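Local atomic coordinates of phosphoribosylaminoimidazole carboxylase, ATPase subunit (Thermotoga maritima, PDB entry 3AX6), a protein that probably catalyses the ATP-dependent carboxylation of 5-aminoimidazole ribonucleotide with bicarbonate to N5-carboxyaminoimidazole ribonucleotide in purine biosynthesis. Residues V65-K79 with K87-Q99. Sequence-based numbering, arbitrary orientation.
Sequences VTTYDLEHIDVQTLK and KIHPSPYTLEIIQ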
loop_
_atom_site.group_PDB
_atom_site.type_symbol
_atom_site.label_atom_id
_atom_site.label_comp_id
_atom_site.label_asym_id
_atom_site.label_seq_id
_atom_site.Cartn_x
_atom_site.Cartn_y
_atom_site.Cartn_z
ATOM N N VAL A 65 12.651 18.045 -7.208
ATOM C CA VAL A 65 12.622 17.075 -8.290
ATOM C C VAL A 65 11.219 17.034 -8.848
ATOM O O VAL A 65 10.246 17.017 -8.089
ATOM C CB VAL A 65 12.988 15.656 -7.809
ATOM C CG1 VAL A 65 12.635 14.644 -8.887
ATOM C CG2 VAL A 65 14.481 15.576 -7.493
ATOM N N THR A 66 11.116 17.024 -10.172
ATOM C CA THR A 66 9.825 16.972 -10.829
ATOM C C THR A 66 9.746 15.762 -11.756
ATOM O O THR A 66 10.735 15.378 -12.412
ATOM C CB THR A 66 9.568 18.250 -11.650
ATOM O OG1 THR A 66 9.651 19.383 -10.788
ATOM C CG2 THR A 66 8.179 18.223 -12.281
ATOM N N THR A 67 8.559 15.164 -11.796
ATOM C CA THR A 67 8.298 14.006 -12.635
ATOM C C THR A 67 6.876 14.126 -13.185
ATOM O O THR A 67 6.200 15.126 -12.948
ATOM C CB THR A 67 8.469 12.701 -11.834
ATOM O OG1 THR A 67 8.264 11.577 -12.700
ATOM C CG2 THR A 67 7.493 12.657 -10.665
ATOM N N TYR A 68 6.412 13.113 -13.905
ATOM C CA TYR A 68 5.085 13.174 -14.504
ATOM C C TYR A 68 4.405 11.813 -14.632
ATOM O O TYR A 68 5.067 10.775 -14.595
ATOM C CB TYR A 68 5.204 13.847 -15.875
ATOM C CG TYR A 68 6.453 13.446 -16.645
ATOM C CD1 TYR A 68 6.475 12.295 -17.436
ATOM C CD2 TYR A 68 7.622 14.206 -16.559
ATOM C CE1 TYR A 68 7.634 11.911 -18.123
ATOM C CE2 TYR A 68 8.783 13.830 -17.236
ATOM C CZ TYR A 68 8.783 12.681 -18.016
ATOM O OH TYR A 68 9.935 12.292 -18.666
ATOM N N ASP A 69 3.081 11.822 -14.782
ATOM C CA ASP A 69 2.334 10.572 -14.903
ATOM C C ASP A 69 1.716 10.366 -16.282
ATOM O O ASP A 69 0.935 9.439 -16.483
ATOM C CB ASP A 69 1.242 10.473 -13.815
ATOM C CG ASP A 69 -0.053 11.169 -14.199
ATOM O OD1 ASP A 69 -1.099 10.849 -13.600
ATOM O OD2 ASP A 69 -0.043 12.037 -15.089
ATOM N N LEU A 70 2.070 11.234 -17.226
ATOM C CA LEU A 70 1.572 11.128 -18.597
ATOM C C LEU A 70 2.587 11.750 -19.554
ATOM O O LEU A 70 3.460 12.505 -19.135
ATOM C CB LEU A 70 0.214 11.830 -18.749
ATOM C CG LEU A 70 0.176 13.352 -18.917
ATOM C CD1 LEU A 70 -1.222 13.777 -19.343
ATOM C CD2 LEU A 70 0.584 14.034 -17.627
ATOM N N GLU A 71 2.467 11.442 -20.838
ATOM C CA GLU A 71 3.403 11.965 -21.822
ATOM C C GLU A 71 2.962 13.244 -22.512
ATOM O O GLU A 71 3.792 14.075 -22.871
ATOM C CB GLU A 71 3.707 10.899 -22.877
ATOM C CG GLU A 71 4.459 9.685 -22.339
ATOM C CD GLU A 71 3.539 8.560 -21.903
ATOM O OE1 GLU A 71 2.578 8.830 -21.148
ATOM O OE2 GLU A 71 3.784 7.402 -22.313
ATOM N N HIS A 72 1.659 13.401 -22.700
ATOM C CA HIS A 72 1.126 14.587 -23.358
ATOM C C HIS A 72 1.300 15.804 -22.471
ATOM O O HIS A 72 0.342 16.278 -21.859
ATOM C CB HIS A 72 -0.360 14.403 -23.674
ATOM C CG HIS A 72 -0.660 13.164 -24.457
ATOM N ND1 HIS A 72 -0.396 11.898 -23.977
ATOM C CD2 HIS A 72 -1.195 12.995 -25.690
ATOM C CE1 HIS A 72 -0.755 11.003 -24.881
ATOM N NE2 HIS A 72 -1.243 11.643 -25.929
ATOM N N ILE A 73 2.525 16.310 -22.401
ATOM C CA ILE A 73 2.811 17.481 -21.581
ATOM C C ILE A 73 3.745 18.407 -22.337
ATOM O O ILE A 73 4.356 18.013 -23.329
ATOM C CB ILE A 73 3.472 17.085 -20.245
ATOM C CG1 ILE A 73 4.819 16.404 -20.503
ATOM C CG2 ILE A 73 2.565 16.161 -19.483
ATOM C CD1 ILE A 73 5.490 15.891 -19.241
ATOM N N ASP A 74 3.849 19.643 -21.870
ATOM C CA ASP A 74 4.719 20.618 -22.507
ATOM C C ASP A 74 6.161 20.159 -22.322
ATOM O O ASP A 74 6.863 20.614 -21.415
ATOM C CB ASP A 74 4.519 21.986 -21.863
ATOM C CG ASP A 74 5.234 23.082 -22.602
ATOM O OD1 ASP A 74 6.006 22.772 -23.535
ATOM O OD2 ASP A 74 5.031 24.256 -22.242
ATOM N N VAL A 75 6.602 19.254 -23.186
ATOM C CA VAL A 75 7.950 18.724 -23.095
ATOM C C VAL A 75 9.025 19.769 -23.386
ATOM O O VAL A 75 10.096 19.748 -22.782
ATOM C CB VAL A 75 8.125 17.503 -24.046
ATOM C CG1 VAL A 75 7.737 17.881 -25.463
ATOM C CG2 VAL A 75 9.569 17.007 -24.008
ATOM N N GLN A 76 8.738 20.691 -24.301
ATOM C CA GLN A 76 9.714 21.716 -24.663
ATOM C C GLN A 76 10.036 22.685 -23.528
ATOM O O GLN A 76 11.194 23.075 -23.356
ATOM C CB GLN A 76 9.250 22.486 -25.904
ATOM C CG GLN A 76 9.244 21.654 -27.195
ATOM C CD GLN A 76 10.613 21.081 -27.558
ATOM O OE1 GLN A 76 11.587 21.817 -27.744
ATOM N NE2 GLN A 76 10.686 19.759 -27.668
ATOM N N THR A 77 9.034 23.080 -22.749
ATOM C CA THR A 77 9.304 23.987 -21.642
ATOM C C THR A 77 10.122 23.228 -20.597
ATOM O O THR A 77 10.983 23.803 -19.931
ATOM C CB THR A 77 8.003 24.528 -20.991
ATOM O OG1 THR A 77 8.340 25.437 -19.936
ATOM C CG2 THR A 77 7.193 23.406 -20.396
ATOM N N LEU A 78 9.865 21.928 -20.467
ATOM C CA LEU A 78 10.603 21.127 -19.500
ATOM C C LEU A 78 12.058 21.016 -19.913
ATOM O O LEU A 78 12.951 21.040 -19.068
ATOM C CB LEU A 78 9.987 19.735 -19.364
ATOM C CG LEU A 78 8.686 19.710 -18.559
ATOM C CD1 LEU A 78 8.042 18.334 -18.645
ATOM C CD2 LEU A 78 8.978 20.094 -17.107
ATOM N N LYS A 79 12.294 20.892 -21.216
ATOM C CA LYS A 79 13.651 20.795 -21.734
ATOM C C LYS A 79 14.383 22.082 -21.379
ATOM O O LYS A 79 15.557 22.071 -21.019
ATOM C CB LYS A 79 13.637 20.610 -23.252
ATOM C CG LYS A 79 15.027 20.421 -23.844
ATOM C CD LYS A 79 15.020 20.393 -25.379
ATOM C CE LYS A 79 14.340 19.151 -25.944
ATOM N NZ LYS A 79 12.877 19.117 -25.665
ATOM N N LYS A 87 15.997 19.593 -11.770
ATOM C CA LYS A 87 15.889 18.143 -11.802
ATOM C C LYS A 87 14.532 17.659 -12.296
ATOM O O LYS A 87 13.531 17.764 -11.584
ATOM C CB LYS A 87 16.160 17.584 -10.409
ATOM C CG LYS A 87 17.495 16.900 -10.275
ATOM C CD LYS A 87 18.641 17.814 -10.639
ATOM C CE LYS A 87 19.904 17.002 -10.855
ATOM N NZ LYS A 87 19.715 15.989 -11.935
ATOM N N ILE A 88 14.504 17.133 -13.518
ATOM C CA ILE A 88 13.270 16.610 -14.108
ATOM C C ILE A 88 13.522 15.194 -14.615
ATOM O O ILE A 88 14.330 14.977 -15.523
ATOM C CB ILE A 88 12.784 17.503 -15.258
ATOM C CG1 ILE A 88 12.581 18.933 -14.741
ATOM C CG2 ILE A 88 11.464 16.962 -15.809
ATOM C CD1 ILE A 88 12.466 19.978 -15.835
ATOM N N HIS A 89 12.816 14.236 -14.020
ATOM C CA HIS A 89 12.990 12.822 -14.352
ATOM C C HIS A 89 11.693 12.072 -14.615
ATOM O O HIS A 89 10.754 12.151 -13.821
ATOM C CB HIS A 89 13.731 12.129 -13.207
ATOM C CG HIS A 89 15.079 12.711 -12.921
ATOM N ND1 HIS A 89 15.576 12.842 -11.644
ATOM C CD2 HIS A 89 16.048 13.164 -13.751
ATOM C CE1 HIS A 89 16.794 13.350 -11.698
ATOM N NE2 HIS A 89 17.105 13.552 -12.964
ATOM N N PRO A 90 11.634 11.308 -15.723
ATOM C CA PRO A 90 12.727 11.153 -16.688
ATOM C C PRO A 90 13.003 12.445 -17.445
ATOM O O PRO A 90 12.140 13.323 -17.552
ATOM C CB PRO A 90 12.220 10.051 -17.621
ATOM C CG PRO A 90 11.283 9.275 -16.764
ATOM C CD PRO A 90 10.541 10.373 -16.038
ATOM N N SER A 91 14.215 12.553 -17.968
ATOM C CA SER A 91 14.613 13.734 -18.718
ATOM C C SER A 91 13.652 14.046 -19.854
ATOM O O SER A 91 13.093 13.138 -20.468
ATOM C CB SER A 91 16.013 13.549 -19.305
ATOM O OG SER A 91 16.258 14.546 -20.279
ATOM N N PRO A 92 13.444 15.341 -20.141
ATOM C CA PRO A 92 12.553 15.779 -21.215
ATOM C C PRO A 92 13.094 15.238 -22.538
ATOM O O PRO A 92 12.343 15.010 -23.488
ATOM C CB PRO A 92 12.650 17.301 -21.138
ATOM C CG PRO A 92 12.954 17.550 -19.707
ATOM C CD PRO A 92 13.982 16.500 -19.411
ATOM N N TYR A 93 14.410 15.044 -22.583
ATOM C CA TYR A 93 15.084 14.511 -23.759
ATOM C C TYR A 93 14.671 13.057 -23.982
ATOM O O TYR A 93 14.472 12.622 -25.120
ATOM C CB TYR A 93 16.601 14.616 -23.583
ATOM C CG TYR A 93 17.138 16.004 -23.820
ATOM C CD1 TYR A 93 17.249 16.510 -25.112
ATOM C CD2 TYR A 93 17.500 16.832 -22.753
ATOM C CE1 TYR A 93 17.702 17.805 -25.346
ATOM C CE2 TYR A 93 17.957 18.134 -22.973
ATOM C CZ TYR A 93 18.053 18.614 -24.276
ATOM O OH TYR A 93 18.479 19.899 -24.523
ATOM N N THR A 94 14.545 12.305 -22.892
ATOM C CA THR A 94 14.130 10.911 -22.990
ATOM C C THR A 94 12.674 10.914 -23.435
ATOM O O THR A 94 12.291 10.205 -24.365
ATOM C CB THR A 94 14.227 10.182 -21.634
ATOM O OG1 THR A 94 15.598 10.085 -21.231
ATOM C CG2 THR A 94 13.640 8.781 -21.748
ATOM N N LEU A 95 11.869 11.726 -22.764
ATOM C CA LEU A 95 10.459 11.843 -23.092
ATOM C C LEU A 95 10.327 12.203 -24.579
ATOM O O LEU A 95 9.466 11.672 -25.288
ATOM C CB LEU A 95 9.817 12.922 -22.220
ATOM C CG LEU A 95 8.304 13.116 -22.331
ATOM C CD1 LEU A 95 7.594 11.783 -22.141
ATOM C CD2 LEU A 95 7.844 14.123 -21.293
ATOM N N GLU A 96 11.206 13.085 -25.043
ATOM C CA GLU A 96 11.202 13.527 -26.433
ATOM C C GLU A 96 11.472 12.368 -27.401
ATOM O O GLU A 96 10.828 12.257 -28.447
ATOM C CB GLU A 96 12.254 14.621 -26.617
ATOM C CG GLU A 96 12.203 15.337 -27.952
ATOM C CD GLU A 96 13.155 16.514 -28.000
ATOM O OE1 GLU A 96 14.360 16.303 -27.741
ATOM O OE2 GLU A 96 12.701 17.645 -28.291
ATOM N N ILE A 97 12.425 11.510 -27.042
ATOM C CA ILE A 97 12.779 10.354 -27.857
ATOM C C ILE A 97 11.636 9.344 -27.942
ATOM O O ILE A 97 11.373 8.775 -29.002
ATOM C CB ILE A 97 14.014 9.628 -27.290
ATOM C CG1 ILE A 97 15.271 10.454 -27.549
ATOM C CG2 ILE A 97 14.147 8.251 -27.916
ATOM C CD1 ILE A 97 16.562 9.777 -27.093
ATOM N N ILE A 98 10.961 9.124 -26.819
ATOM C CA ILE A 98 9.864 8.169 -26.760
ATOM C C ILE A 98 8.560 8.648 -27.407
ATOM O O ILE A 98 7.836 7.853 -28.005
ATOM C CB ILE A 98 9.589 7.766 -25.299
ATOM C CG1 ILE A 98 10.863 7.187 -24.682
ATOM C CG2 ILE A 98 8.460 6.745 -25.241
ATOM C CD1 ILE A 98 10.748 6.876 -23.205
ATOM N N GLN A 99 8.268 9.940 -27.298
ATOM C CA GLN A 99 7.043 10.504 -27.868
ATOM C C GLN A 99 6.843 10.270 -29.363
ATOM O O GLN A 99 5.712 10.207 -29.840
ATOM C CB GLN A 99 6.981 12.006 -27.616
ATOM C CG GLN A 99 6.697 12.392 -26.186
ATOM C CD GLN A 99 6.153 13.796 -26.088
ATOM O OE1 GLN A 99 6.720 14.737 -26.648
ATOM N NE2 GLN A 99 5.044 13.947 -25.374
HETATM O O HOH W 1 12.195 20.390 -10.287
HETATM O O HOH W 2 3.771 16.926 -25.632
#
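Tyr-68 reaches from the end of strand 65-68 to Pro-90, the proline after a cis peptide bond. With CG between the backbone N and carbonyl carbon (chi1 39°), its side chain is directed to segment 87-99, where OH donates to Pro-90 O at 2.7 Å, from well above the carbonyl plane. Leu-95 CD2 lies over one face of the ring, 4.1 Å from the centroid, and also meets Ile-73 CD1 at 3.6 Å. This close-packed, buried part continues through Leu-78, whose CD2 touches Ile-88 CD1 and whose CB touches Pro-92 CG, while Val-75 fits as a knob among Pro-92, Leu-95, Glu-96 and Gln-99. On the strand side, Thr-66 N donates to Lys-87 O and His-89 N to Thr-66 O; Thr-67 OG1 adds a 2.8 Å bond to His-89 O.

The solvent side, along exposed Gln-76, Lys-79 and Glu-96, is looser and more polar. There Glu-96 OE2 accepts from Gln-76 NE2 at 3.0 Å, on the anti side but tilted 27° out of the carboxylate plane, and forms a salt bridge with Lys-79 NZ whose hydrogen bond is weak. CG and CD of Lys-79 rest against CZ and OH of Tyr-93. Water links Ile-73 O to Gln-99 NE2.

Parallel strands 65-68 and 87-88, joined through helix 75-83, make a beta-alpha-beta unit at the edge of the Rossmann-like preATP-grasp domain's parallel sheet, 87-88 outermost.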